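Local atomic coordinates of putative uncharacterized protein (Mycobacterium tuberculosis, PDB entry 2ZQ5), a protein that probably transfers a sulfuryl group from the donor PAPS to an acceptor substrate. Residues 207-212 with 244-249; 94-99 with 229-234; 248-253 with 333-338; 66-71 with 177-182. One frame throughout, in Å; residues are numbered along the deposited sequence.

Contact 1 (207-212 with 244-249)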
loop_
_atom_site.group_PDB
_atom_site.type_symbol
_atom_site.label_atom_id
_atom_site.label_comp_id
_atom_site.label_asym_id
_atom_site.label_seq_id
_atom_site.Cartn_x
_atom_site.Cartn_y
_atom_site.Cartn_z
ATOM N N PRO A 207 -15.657 4.447 2.230
ATOM C CA PRO A 207 -15.249 5.806 2.599
ATOM C C PRO A 207 -13.744 6.022 2.445
ATOM O O PRO A 207 -13.303 7.096 2.039
ATOM C CB PRO A 207 -15.712 5.927 4.050
ATOM C CG PRO A 207 -16.912 5.021 4.090
ATOM C CD PRO A 207 -16.441 3.821 3.308
ATOM N N SER A 208 -12.960 4.996 2.764
ATOM C CA SER A 208 -11.507 5.089 2.642
ATOM C C SER A 208 -11.090 5.186 1.180
ATOM O O SER A 208 -10.156 5.912 0.846
ATOM C CB SER A 208 -10.830 3.880 3.291
ATOM O OG SER A 208 -10.961 3.920 4.699
ATOM N N TYR A 209 -11.769 4.453 0.304
ATOM C CA TYR A 209 -11.423 4.526 -1.110
ATOM C C TYR A 209 -11.879 5.843 -1.721
ATOM O O TYR A 209 -11.260 6.346 -2.655
ATOM C CB TYR A 209 -11.986 3.326 -1.875
ATOM C CG TYR A 209 -11.031 2.152 -1.860
ATOM C CD1 TYR A 209 -10.742 1.477 -0.672
ATOM C CD2 TYR A 209 -10.362 1.762 -3.019
ATOM C CE1 TYR A 209 -9.807 0.448 -0.636
ATOM C CE2 TYR A 209 -9.421 0.726 -2.997
ATOM C CZ TYR A 209 -9.149 0.078 -1.801
ATOM O OH TYR A 209 -8.217 -0.933 -1.755
ATOM N N CYS A 210 -12.954 6.413 -1.192
ATOM C CA CYS A 210 -13.416 7.698 -1.684
ATOM C C CYS A 210 -12.342 8.744 -1.372
ATOM O O CYS A 210 -12.080 9.643 -2.179
ATOM C CB CYS A 210 -14.739 8.063 -1.020
ATOM S SG CYS A 210 -16.158 7.215 -1.750
ATOM N N ARG A 211 -11.710 8.625 -0.208
ATOM C CA ARG A 211 -10.656 9.564 0.159
ATOM C C ARG A 211 -9.436 9.320 -0.738
ATOM O O ARG A 211 -8.757 10.258 -1.162
ATOM C CB ARG A 211 -10.279 9.400 1.632
ATOM C CG ARG A 211 -9.363 10.503 2.124
ATOM C CD ARG A 211 -8.805 10.228 3.506
ATOM N NE ARG A 211 -7.886 11.294 3.898
ATOM C CZ ARG A 211 -8.266 12.454 4.425
ATOM N NH1 ARG A 211 -9.550 12.702 4.646
ATOM N NH2 ARG A 211 -7.359 13.383 4.700
ATOM N N HIS A 212 -9.167 8.050 -1.021
ATOM C CA HIS A 212 -8.063 7.652 -1.889
ATOM C C HIS A 212 -8.238 8.378 -3.230
ATOM O O HIS A 212 -7.297 8.970 -3.760
ATOM C CB HIS A 212 -8.109 6.122 -2.044
ATOM C CG HIS A 212 -7.108 5.548 -3.001
ATOM N ND1 HIS A 212 -7.339 5.460 -4.358
ATOM C CD2 HIS A 212 -5.917 4.940 -2.783
ATOM C CE1 HIS A 212 -6.337 4.819 -4.932
ATOM N NE2 HIS A 212 -5.462 4.491 -3.998
ATOM N N ALA A 244 -16.854 0.474 -6.373
ATOM C CA ALA A 244 -17.869 1.489 -6.094
ATOM C C ALA A 244 -17.287 2.879 -6.352
ATOM O O ALA A 244 -17.980 3.781 -6.830
ATOM C CB ALA A 244 -18.342 1.379 -4.648
ATOM N N THR A 245 -16.007 3.037 -6.036
ATOM C CA THR A 245 -15.311 4.308 -6.204
ATOM C C THR A 245 -14.803 4.523 -7.629
ATOM O O THR A 245 -14.788 5.651 -8.131
ATOM C CB THR A 245 -14.122 4.382 -5.228
ATOM O OG1 THR A 245 -14.592 4.141 -3.897
ATOM C CG2 THR A 245 -13.462 5.751 -5.280
ATOM N N TYR A 246 -14.394 3.435 -8.271
ATOM C CA TYR A 246 -13.867 3.462 -9.633
ATOM C C TYR A 246 -14.600 2.377 -10.424
ATOM O O TYR A 246 -14.044 1.314 -10.701
ATOM C CB TYR A 246 -12.370 3.146 -9.610
ATOM C CG TYR A 246 -11.542 4.019 -8.689
ATOM C CD1 TYR A 246 -11.122 5.286 -9.087
ATOM C CD2 TYR A 246 -11.143 3.558 -7.432
ATOM C CE1 TYR A 246 -10.315 6.073 -8.263
ATOM C CE2 TYR A 246 -10.338 4.340 -6.599
ATOM C CZ TYR A 246 -9.924 5.594 -7.022
ATOM O OH TYR A 246 -9.102 6.363 -6.225
ATOM N N PRO A 247 -15.860 2.636 -10.809
ATOM C CA PRO A 247 -16.679 1.679 -11.561
ATOM C C PRO A 247 -16.068 1.092 -12.831
ATOM O O PRO A 247 -16.362 -0.050 -13.194
ATOM C CB PRO A 247 -17.953 2.474 -11.853
ATOM C CG PRO A 247 -18.036 3.418 -10.693
ATOM C CD PRO A 247 -16.609 3.879 -10.550
ATOM N N ASP A 248 -15.226 1.873 -13.497
ATOM C CA ASP A 248 -14.584 1.451 -14.739
ATOM C C ASP A 248 -13.143 0.979 -14.556
ATOM O O ASP A 248 -12.376 0.931 -15.517
ATOM C CB ASP A 248 -14.608 2.610 -15.736
ATOM C CG ASP A 248 -13.866 3.837 -15.220
ATOM O OD1 ASP A 248 -13.438 3.826 -14.043
ATOM O OD2 ASP A 248 -13.718 4.814 -15.986
ATOM N N ALA A 249 -12.777 0.619 -13.330
ATOM C CA ALA A 249 -11.415 0.177 -13.050
ATOM C C ALA A 249 -10.978 -1.070 -13.808
ATOM O O ALA A 249 -11.788 -1.943 -14.129
ATOM C CB ALA A 249 -11.240 -0.056 -11.551
#
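Y246, the first residue beyond helix 239-245 and the start of a type I turn to A249, swings its ring back against helix 206-219. Its CG sits beside the backbone N, anti to the carbonyl carbon (chi1 -54°), and the ring runs out until the phenol oxygen meets the imidazole of H212. OH and ND1 of H212 are hydrogen-bonded at 2.7 Å, with OH in the imidazole plane. The two rings stand almost perpendicular, 85° between planes, and meet rim to rim, neither over the other's face.

T245 packs alongside, between the Y246 ring and the Y209 backbone. Its methyl CG2 lies over one face of the Y246 ring, toward the rim, and 3.5 Å from Y209 O. OG1 rests 3.4 Å from Y209 CB, a plain packing contact; the hydroxyl itself is hydrogen-bonded to A241 O in its own helix. The Y209 ring meets that of Y246 loosely, rim to rim, CD2 4.4 Å from Y246 CE2, while its OH is hydrogen-bonded to S234 OG. The single hydrogen bond between the two segments gives the buried phenol oxygen a partner, restrains the rotation of the imidazole, and ties the turn leading to strand 250-255 to the helix beside it.

Contact 2 (94-99 with 229-234)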
loop_
_atom_site.group_PDB
_atom_site.type_symbol
_atom_site.label_atom_id
_atom_site.label_comp_id
_atom_site.label_asym_id
_atom_site.label_seq_id
_atom_site.Cartn_x
_atom_site.Cartn_y
_atom_site.Cartn_z
ATOM N N ILE A 94 -5.853 1.735 -13.672
ATOM C CA ILE A 94 -5.389 0.359 -13.548
ATOM C C ILE A 94 -4.948 0.111 -12.111
ATOM O O ILE A 94 -4.181 0.893 -11.541
ATOM C CB ILE A 94 -4.194 0.069 -14.481
ATOM C CG1 ILE A 94 -4.640 0.165 -15.941
ATOM C CG2 ILE A 94 -3.622 -1.315 -14.185
ATOM C CD1 ILE A 94 -3.515 -0.014 -16.941
ATOM N N PHE A 95 -5.454 -0.973 -11.531
ATOM C CA PHE A 95 -5.114 -1.367 -10.170
ATOM C C PHE A 95 -4.422 -2.720 -10.182
ATOM O O PHE A 95 -4.972 -3.702 -10.686
ATOM C CB PHE A 95 -6.377 -1.468 -9.313
ATOM C CG PHE A 95 -6.927 -0.142 -8.878
ATOM C CD1 PHE A 95 -6.614 0.373 -7.625
ATOM C CD2 PHE A 95 -7.760 0.594 -9.715
ATOM C CE1 PHE A 95 -7.125 1.606 -7.210
ATOM C CE2 PHE A 95 -8.276 1.828 -9.308
ATOM C CZ PHE A 95 -7.957 2.331 -8.055
ATOM N N VAL A 96 -3.210 -2.765 -9.643
ATOM C CA VAL A 96 -2.459 -4.006 -9.557
ATOM C C VAL A 96 -2.531 -4.486 -8.114
ATOM O O VAL A 96 -2.415 -3.693 -7.180
ATOM C CB VAL A 96 -0.968 -3.803 -9.920
ATOM C CG1 VAL A 96 -0.200 -5.112 -9.743
ATOM C CG2 VAL A 96 -0.840 -3.304 -11.349
ATOM N N THR A 97 -2.740 -5.782 -7.922
ATOM C CA THR A 97 -2.787 -6.307 -6.572
ATOM C C THR A 97 -2.342 -7.761 -6.559
ATOM O O THR A 97 -2.218 -8.400 -7.612
ATOM C CB THR A 97 -4.199 -6.144 -5.943
ATOM O OG1 THR A 97 -4.118 -6.381 -4.534
ATOM C CG2 THR A 97 -5.195 -7.111 -6.563
ATOM N N GLY A 98 -2.088 -8.265 -5.359
ATOM C CA GLY A 98 -1.623 -9.627 -5.185
ATOM C C GLY A 98 -0.697 -9.632 -3.986
ATOM O O GLY A 98 -0.428 -8.580 -3.406
ATOM N N LEU A 99 -0.209 -10.805 -3.606
ATOM C CA LEU A 99 0.693 -10.914 -2.463
ATOM C C LEU A 99 2.079 -10.393 -2.783
ATOM O O LEU A 99 2.461 -10.271 -3.946
ATOM C CB LEU A 99 0.823 -12.373 -2.019
ATOM C CG LEU A 99 -0.226 -12.953 -1.071
ATOM C CD1 LEU A 99 -1.629 -12.704 -1.590
ATOM C CD2 LEU A 99 0.036 -14.447 -0.908
ATOM N N VAL A 229 -2.208 4.507 -12.388
ATOM C CA VAL A 229 -1.785 3.128 -12.198
ATOM C C VAL A 229 -1.486 3.020 -10.707
ATOM O O VAL A 229 -0.664 3.769 -10.174
ATOM C CB VAL A 229 -0.508 2.797 -12.994
ATOM C CG1 VAL A 229 -0.088 1.359 -12.712
ATOM C CG2 VAL A 229 -0.752 2.995 -14.486
ATOM N N LEU A 230 -2.169 2.093 -10.041
ATOM C CA LEU A 230 -2.011 1.886 -8.605
ATOM C C LEU A 230 -1.616 0.453 -8.294
ATOM O O LEU A 230 -1.835 -0.446 -9.101
ATOM C CB LEU A 230 -3.333 2.166 -7.876
ATOM C CG LEU A 230 -4.069 3.507 -7.988
ATOM C CD1 LEU A 230 -3.095 4.639 -7.691
ATOM C CD2 LEU A 230 -4.681 3.680 -9.380
ATOM N N LYS A 231 -1.027 0.249 -7.121
ATOM C CA LYS A 231 -0.672 -1.097 -6.681
ATOM C C LYS A 231 -0.720 -1.147 -5.160
ATOM O O LYS A 231 -0.178 -0.269 -4.486
ATOM C CB LYS A 231 0.719 -1.504 -7.175
ATOM C CG LYS A 231 1.032 -2.988 -6.945
ATOM C CD LYS A 231 1.795 -3.251 -5.650
ATOM C CE LYS A 231 3.276 -2.943 -5.822
ATOM N NZ LYS A 231 4.107 -3.532 -4.730
ATOM N N ASN A 232 -1.371 -2.171 -4.619
ATOM C CA ASN A 232 -1.467 -2.311 -3.171
ATOM C C ASN A 232 -2.165 -3.601 -2.772
ATOM O O ASN A 232 -3.086 -4.051 -3.450
ATOM C CB ASN A 232 -2.251 -1.136 -2.584
ATOM C CG ASN A 232 -1.998 -0.952 -1.104
ATOM O OD1 ASN A 232 -0.848 -0.863 -0.669
ATOM N ND2 ASN A 232 -3.071 -0.876 -0.320
ATOM N N PRO A 233 -1.730 -4.220 -1.662
ATOM C CA PRO A 233 -2.366 -5.460 -1.215
ATOM C C PRO A 233 -3.833 -5.282 -0.784
ATOM O O PRO A 233 -4.614 -6.224 -0.855
ATOM C CB PRO A 233 -1.487 -5.893 -0.043
ATOM C CG PRO A 233 -0.132 -5.407 -0.446
ATOM C CD PRO A 233 -0.434 -4.021 -0.982
ATOM N N SER A 234 -4.212 -4.081 -0.345
ATOM C CA SER A 234 -5.584 -3.856 0.120
ATOM C C SER A 234 -6.654 -4.120 -0.931
ATOM O O SER A 234 -7.786 -4.468 -0.602
ATOM C CB SER A 234 -5.754 -2.422 0.637
ATOM O OG SER A 234 -5.752 -1.493 -0.436
#
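F95 and L230 stand side by side on one face of the sheet and point the same way. Both hold CG beside the backbone N, anti to the carbonyl carbon (chi1 -77° for F95), and this common choice lets the leucine flank the ring: L230 CD2 is 3.9 Å from the F95 ring centroid, a CH-pi contact over the face, and L230 CG lies 3.7 Å from F95 CE1. The ring also meets H235 edge-to-face and Y246 at about 50°.

On the other face, with I94 and V229, V96 crosses K231 obliquely; V96 CB is 3.7 Å from K231 CG. The lysine starts anti to its backbone N, then bends at chi2 and chi3, so its NZ turns away to a salt bridge with E173 and hydrogen bonds with T104 and T105.

Between the two faces the backbones pair as a parallel ladder. L230 N bonds to I94 O at 2.8 Å, V96 N to L230 O at 2.7 Å, and N232 N to V96 O at 3.2 Å. At the end of the ladder T97 continues the link through its side chain: OG1, anti to the backbone N (chi1 -167°), donates to N232 O at 2.8 Å, in the carbonyl plane and on a lone pair. N232 ND2 is held in turn by S234 OG, 2.8 Å away.

Two adjacent parallel strands, the first running through G98 into a glycine- and threonine-rich loop and helix 104-111, belong to the core sheet of the P-loop-like sulfotransferase fold; in relatives that loop binds the 5'-phosphosulfate of PAPS.

Contact 3 (248-253 with 333-338)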
loop_
_atom_site.group_PDB
_atom_site.type_symbol
_atom_site.label_atom_id
_atom_site.label_comp_id
_atom_site.label_asym_id
_atom_site.label_seq_id
_atom_site.Cartn_x
_atom_site.Cartn_y
_atom_site.Cartn_z
ATOM N N ASP A 248 -15.226 1.873 -13.497
ATOM C CA ASP A 248 -14.584 1.451 -14.739
ATOM C C ASP A 248 -13.143 0.979 -14.556
ATOM O O ASP A 248 -12.376 0.931 -15.517
ATOM C CB ASP A 248 -14.608 2.610 -15.736
ATOM C CG ASP A 248 -13.866 3.837 -15.220
ATOM O OD1 ASP A 248 -13.438 3.826 -14.043
ATOM O OD2 ASP A 248 -13.718 4.814 -15.986
ATOM N N ALA A 249 -12.777 0.619 -13.330
ATOM C CA ALA A 249 -11.415 0.177 -13.050
ATOM C C ALA A 249 -10.978 -1.070 -13.808
ATOM O O ALA A 249 -11.788 -1.943 -14.129
ATOM C CB ALA A 249 -11.240 -0.056 -11.551
ATOM N N LEU A 250 -9.681 -1.130 -14.093
ATOM C CA LEU A 250 -9.067 -2.265 -14.771
ATOM C C LEU A 250 -8.184 -2.876 -13.691
ATOM O O LEU A 250 -7.218 -2.257 -13.243
ATOM C CB LEU A 250 -8.229 -1.784 -15.958
ATOM C CG LEU A 250 -8.997 -0.928 -16.969
ATOM C CD1 LEU A 250 -8.052 -0.461 -18.062
ATOM C CD2 LEU A 250 -10.150 -1.734 -17.559
ATOM N N VAL A 251 -8.521 -4.087 -13.268
ATOM C CA VAL A 251 -7.796 -4.749 -12.191
ATOM C C VAL A 251 -6.946 -5.922 -12.659
ATOM O O VAL A 251 -7.434 -6.816 -13.349
ATOM C CB VAL A 251 -8.789 -5.245 -11.124
ATOM C CG1 VAL A 251 -8.039 -5.814 -9.935
ATOM C CG2 VAL A 251 -9.696 -4.102 -10.689
ATOM N N VAL A 252 -5.673 -5.908 -12.267
ATOM C CA VAL A 252 -4.731 -6.965 -12.616
ATOM C C VAL A 252 -4.244 -7.641 -11.341
ATOM O O VAL A 252 -3.708 -6.982 -10.451
ATOM C CB VAL A 252 -3.490 -6.408 -13.358
ATOM C CG1 VAL A 252 -2.547 -7.546 -13.720
ATOM C CG2 VAL A 252 -3.921 -5.654 -14.601
ATOM N N GLN A 253 -4.435 -8.954 -11.259
ATOM C CA GLN A 253 -3.999 -9.715 -10.095
ATOM C C GLN A 253 -2.853 -10.648 -10.463
ATOM O O GLN A 253 -2.930 -11.381 -11.451
ATOM C CB GLN A 253 -5.151 -10.544 -9.524
ATOM C CG GLN A 253 -4.738 -11.405 -8.334
ATOM C CD GLN A 253 -5.870 -12.251 -7.802
ATOM O OE1 GLN A 253 -6.726 -12.707 -8.559
ATOM N NE2 GLN A 253 -5.874 -12.483 -6.494
ATOM N N ARG A 333 -3.761 -5.357 -24.551
ATOM C CA ARG A 333 -4.658 -5.955 -25.533
ATOM C C ARG A 333 -5.987 -6.320 -24.885
ATOM O O ARG A 333 -7.054 -5.978 -25.391
ATOM C CB ARG A 333 -4.028 -7.216 -26.132
ATOM C CG ARG A 333 -4.918 -7.928 -27.145
ATOM C CD ARG A 333 -4.440 -9.353 -27.403
ATOM N NE ARG A 333 -4.474 -10.160 -26.185
ATOM C CZ ARG A 333 -5.582 -10.460 -25.513
ATOM N NH1 ARG A 333 -6.760 -10.023 -25.938
ATOM N NH2 ARG A 333 -5.512 -11.189 -24.407
ATOM N N HIS A 334 -5.910 -7.021 -23.756
ATOM C CA HIS A 334 -7.097 -7.448 -23.030
ATOM C C HIS A 334 -8.024 -6.282 -22.686
ATOM O O HIS A 334 -9.240 -6.377 -22.854
ATOM C CB HIS A 334 -6.690 -8.165 -21.741
ATOM C CG HIS A 334 -7.847 -8.693 -20.951
ATOM N ND1 HIS A 334 -8.626 -9.745 -21.383
ATOM C CD2 HIS A 334 -8.362 -8.309 -19.759
ATOM C CE1 HIS A 334 -9.569 -9.986 -20.492
ATOM N NE2 HIS A 334 -9.432 -9.129 -19.497
ATOM N N PHE A 335 -7.448 -5.184 -22.205
ATOM C CA PHE A 335 -8.239 -4.021 -21.826
ATOM C C PHE A 335 -8.527 -3.062 -22.979
ATOM O O PHE A 335 -9.131 -2.007 -22.778
ATOM C CB PHE A 335 -7.546 -3.262 -20.687
ATOM C CG PHE A 335 -7.470 -4.033 -19.393
ATOM C CD1 PHE A 335 -8.587 -4.692 -18.886
ATOM C CD2 PHE A 335 -6.292 -4.059 -18.658
ATOM C CE1 PHE A 335 -8.527 -5.361 -17.658
ATOM C CE2 PHE A 335 -6.221 -4.725 -17.428
ATOM C CZ PHE A 335 -7.342 -5.375 -16.931
ATOM N N GLY A 336 -8.100 -3.429 -24.183
ATOM C CA GLY A 336 -8.338 -2.582 -25.341
ATOM C C GLY A 336 -7.543 -1.290 -25.328
ATOM O O GLY A 336 -8.007 -0.262 -25.824
ATOM N N LEU A 337 -6.340 -1.344 -24.766
ATOM C CA LEU A 337 -5.474 -0.174 -24.688
ATOM C C LEU A 337 -4.362 -0.248 -25.728
ATOM O O LEU A 337 -3.864 -1.328 -26.046
ATOM C CB LEU A 337 -4.851 -0.069 -23.294
ATOM C CG LEU A 337 -5.801 -0.095 -22.092
ATOM C CD1 LEU A 337 -4.988 0.020 -20.812
ATOM C CD2 LEU A 337 -6.808 1.045 -22.188
ATOM N N THR A 338 -3.975 0.908 -26.253
ATOM C CA THR A 338 -2.915 0.980 -27.248
ATOM C C THR A 338 -1.563 1.112 -26.555
ATOM O O THR A 338 -1.382 1.974 -25.696
ATOM C CB THR A 338 -3.113 2.191 -28.184
ATOM O OG1 THR A 338 -4.373 2.074 -28.855
ATOM C CG2 THR A 338 -1.997 2.259 -29.218
#
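A Schellman motif closes helix 324-334 here, and the residues around it pack against strand 250-255 of the parallel sheet at the heart of the sulfotransferase fold. G336, at phi 69°, is the first residue to leave the helical path, and its N bonds back to R333 O at 3.0 Å. Just ahead of it F335 drops its side chain onto the strand; F335 O, for its part, accepts a hydrogen bond from R92.

L250 and F335 reach toward each other tip to tip, each with CG beside its backbone N and anti to its carbonyl carbon. The leucine spreads over one face of the phenyl ring: CB is above the centre, while CD2 comes within 3.6 Å of F335 CD1. V252, the next residue on the same side of the strand, meets the ring at its edge instead, its CG2 3.8 Å from F335 CE2 and in the ring plane. L337 adds a lighter touch, CD1 to L250 CD1 at 4.1 Å.

No hydrogen bond joins the two segments, so the helix end is fitted to the strand by apolar shape. The CH-pi contact is nearly axial: L250 CB stands 3.8 Å from the F335 ring centroid, only 8° off the ring normal.

Contact 4 (66-71 with 177-182)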
loop_
_atom_site.group_PDB
_atom_site.type_symbol
_atom_site.label_atom_id
_atom_site.label_comp_id
_atom_site.label_asym_id
_atom_site.label_seq_id
_atom_site.Cartn_x
_atom_site.Cartn_y
_atom_site.Cartn_z
ATOM N N ARG A 66 1.635 8.853 13.934
ATOM C CA ARG A 66 1.668 10.308 13.872
ATOM C C ARG A 66 1.835 10.683 12.400
ATOM O O ARG A 66 1.231 11.643 11.918
ATOM C CB ARG A 66 2.846 10.872 14.669
ATOM C CG ARG A 66 2.870 12.397 14.677
ATOM C CD ARG A 66 4.169 12.958 15.240
ATOM N NE ARG A 66 5.299 12.673 14.363
ATOM C CZ ARG A 66 6.531 13.134 14.552
ATOM N NH1 ARG A 66 6.798 13.910 15.595
ATOM N NH2 ARG A 66 7.496 12.822 13.697
ATOM N N GLY A 67 2.655 9.910 11.690
ATOM C CA GLY A 67 2.894 10.171 10.282
ATOM C C GLY A 67 1.631 10.075 9.452
ATOM O O GLY A 67 1.437 10.849 8.517
ATOM N N ALA A 68 0.774 9.118 9.784
ATOM C CA ALA A 68 -0.477 8.942 9.063
ATOM C C ALA A 68 -1.362 10.170 9.262
ATOM O O ALA A 68 -2.002 10.640 8.321
ATOM C CB ALA A 68 -1.194 7.689 9.554
ATOM N N LEU A 69 -1.392 10.692 10.485
ATOM C CA LEU A 69 -2.205 11.863 10.787
ATOM C C LEU A 69 -1.625 13.130 10.170
ATOM O O LEU A 69 -2.369 14.025 9.771
ATOM C CB LEU A 69 -2.363 12.033 12.301
ATOM C CG LEU A 69 -3.193 10.941 12.987
ATOM C CD1 LEU A 69 -3.407 11.320 14.449
ATOM C CD2 LEU A 69 -4.534 10.783 12.285
ATOM N N VAL A 70 -0.301 13.212 10.088
ATOM C CA VAL A 70 0.322 14.378 9.474
ATOM C C VAL A 70 -0.042 14.375 7.990
ATOM O O VAL A 70 -0.363 15.417 7.421
ATOM C CB VAL A 70 1.858 14.356 9.630
ATOM C CG1 VAL A 70 2.492 15.401 8.717
ATOM C CG2 VAL A 70 2.228 14.641 11.078
ATOM N N ALA A 71 -0.000 13.197 7.369
ATOM C CA ALA A 71 -0.344 13.064 5.955
ATOM C C ALA A 71 -1.801 13.473 5.755
ATOM O O ALA A 71 -2.148 14.128 4.766
ATOM C CB ALA A 71 -0.127 11.616 5.492
ATOM N N LEU A 177 -1.588 6.171 1.120
ATOM C CA LEU A 177 -2.729 7.079 1.100
ATOM C C LEU A 177 -3.802 6.590 2.064
ATOM O O LEU A 177 -4.343 7.374 2.839
ATOM C CB LEU A 177 -3.331 7.189 -0.305
ATOM C CG LEU A 177 -2.482 7.850 -1.391
ATOM C CD1 LEU A 177 -3.227 7.787 -2.707
ATOM C CD2 LEU A 177 -2.180 9.303 -1.018
ATOM N N LEU A 178 -4.096 5.291 2.023
ATOM C CA LEU A 178 -5.125 4.708 2.881
ATOM C C LEU A 178 -4.819 4.837 4.374
ATOM O O LEU A 178 -5.735 4.827 5.203
ATOM C CB LEU A 178 -5.342 3.237 2.504
ATOM C CG LEU A 178 -5.879 3.007 1.086
ATOM C CD1 LEU A 178 -5.708 1.551 0.706
ATOM C CD2 LEU A 178 -7.342 3.424 0.997
ATOM N N ARG A 179 -3.541 4.964 4.720
ATOM C CA ARG A 179 -3.166 5.113 6.123
ATOM C C ARG A 179 -3.803 6.376 6.699
ATOM O O ARG A 179 -3.990 6.482 7.908
ATOM C CB ARG A 179 -1.641 5.190 6.277
ATOM C CG ARG A 179 -1.022 6.401 5.600
ATOM C CD ARG A 179 0.481 6.525 5.824
ATOM N NE ARG A 179 1.008 7.611 5.000
ATOM C CZ ARG A 179 2.070 8.352 5.294
ATOM N NH1 ARG A 179 2.753 8.144 6.414
ATOM N NH2 ARG A 179 2.450 9.309 4.457
ATOM N N GLN A 180 -4.137 7.331 5.836
ATOM C CA GLN A 180 -4.759 8.571 6.299
ATOM C C GLN A 180 -6.085 8.279 7.004
ATOM O O GLN A 180 -6.505 9.031 7.890
ATOM C CB GLN A 180 -5.003 9.527 5.124
ATOM C CG GLN A 180 -3.741 10.126 4.529
ATOM C CD GLN A 180 -4.036 11.226 3.523
ATOM O OE1 GLN A 180 -5.145 11.763 3.478
ATOM N NE2 GLN A 180 -3.039 11.576 2.719
ATOM N N SER A 181 -6.728 7.181 6.606
ATOM C CA SER A 181 -8.006 6.745 7.174
ATOM C C SER A 181 -7.806 5.638 8.208
ATOM O O SER A 181 -8.775 5.130 8.780
ATOM C CB SER A 181 -8.915 6.200 6.070
ATOM O OG SER A 181 -9.110 7.141 5.032
ATOM N N LEU A 182 -6.552 5.269 8.439
ATOM C CA LEU A 182 -6.207 4.197 9.369
ATOM C C LEU A 182 -6.890 2.874 9.014
ATOM O O LEU A 182 -7.191 2.064 9.891
ATOM C CB LEU A 182 -6.513 4.590 10.824
ATOM C CG LEU A 182 -5.524 5.535 11.533
ATOM C CD1 LEU A 182 -4.089 5.056 11.320
ATOM C CD2 LEU A 182 -5.686 6.948 11.006
#
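The R179 guanidinium lies against helix 55-81 with one face turned to A71 and G67. A71 CB stands 3.5 Å above that plane, offset toward the rim, and is nearest to NH2. G67 O lies over the same face, 3.7 Å from R179 NH1, and forms no hydrogen bond with it. The flat group is steered by other partners: NE bonds to Q176 O in helix 175-178, just ahead of it, and NH2 has a long, weak ion pair with E126. To get there R179 puts CG in the crowded position between the backbone N and the carbonyl carbon (chi1 63°), and from CG to NE the chain runs out extended over A68.

The Q180 amide takes the other route, with CG anti to the carbonyl carbon (chi1 -70°) and the chain extended beyond. Its NE2 approaches A71 O at 3.4 Å, but the angle is too poor for a bond. NE2 is bonded to S75 OG instead, and OE1 accepts from R211 NE, so this buried amide joins helix 55-81 to helix 206-219.

Beyond the two polar side chains, A68 CB touches R179 O at 3.5 Å. L182, at the positive phi that ends the 3-10 turn, brings CD2 to 4.2 Å from L69 CD2 and CD1 to 4.3 Å from A68 CB.

At A68 the backbones come within 5.1 Å, A68 CA to Q180 CA. The small residues G67, A68 and A71 form the surface of helix 55-81 on which the R179 chain and the 3-10 turn after helix 175-178 rest, a close helix-to-turn packing within the helical part of this sulfotransferase fold.

Overall arrangement
From the N terminus, helix 55-81 is the first partner: contact 4 joins it to 177-182, closing a long loop that encloses strand 94-97. Contact 2 starts inside that loop and ends beyond it at 229-234, so the two cross. Contact 1, opening at 207-212 within contact 2 and ending at 244-249, crosses contact 2 in turn but follows contact 4 in series. Contact 3 begins where contact 1 ends, sharing D248 and A249, and reaches on to 333-338. Contacts 2 and 3 meet on neighbouring strands of one sheet, contact 1 flanks it, and contacts 3 and 4, centres about 30 Å apart, lie on opposite sides of the chain's centre.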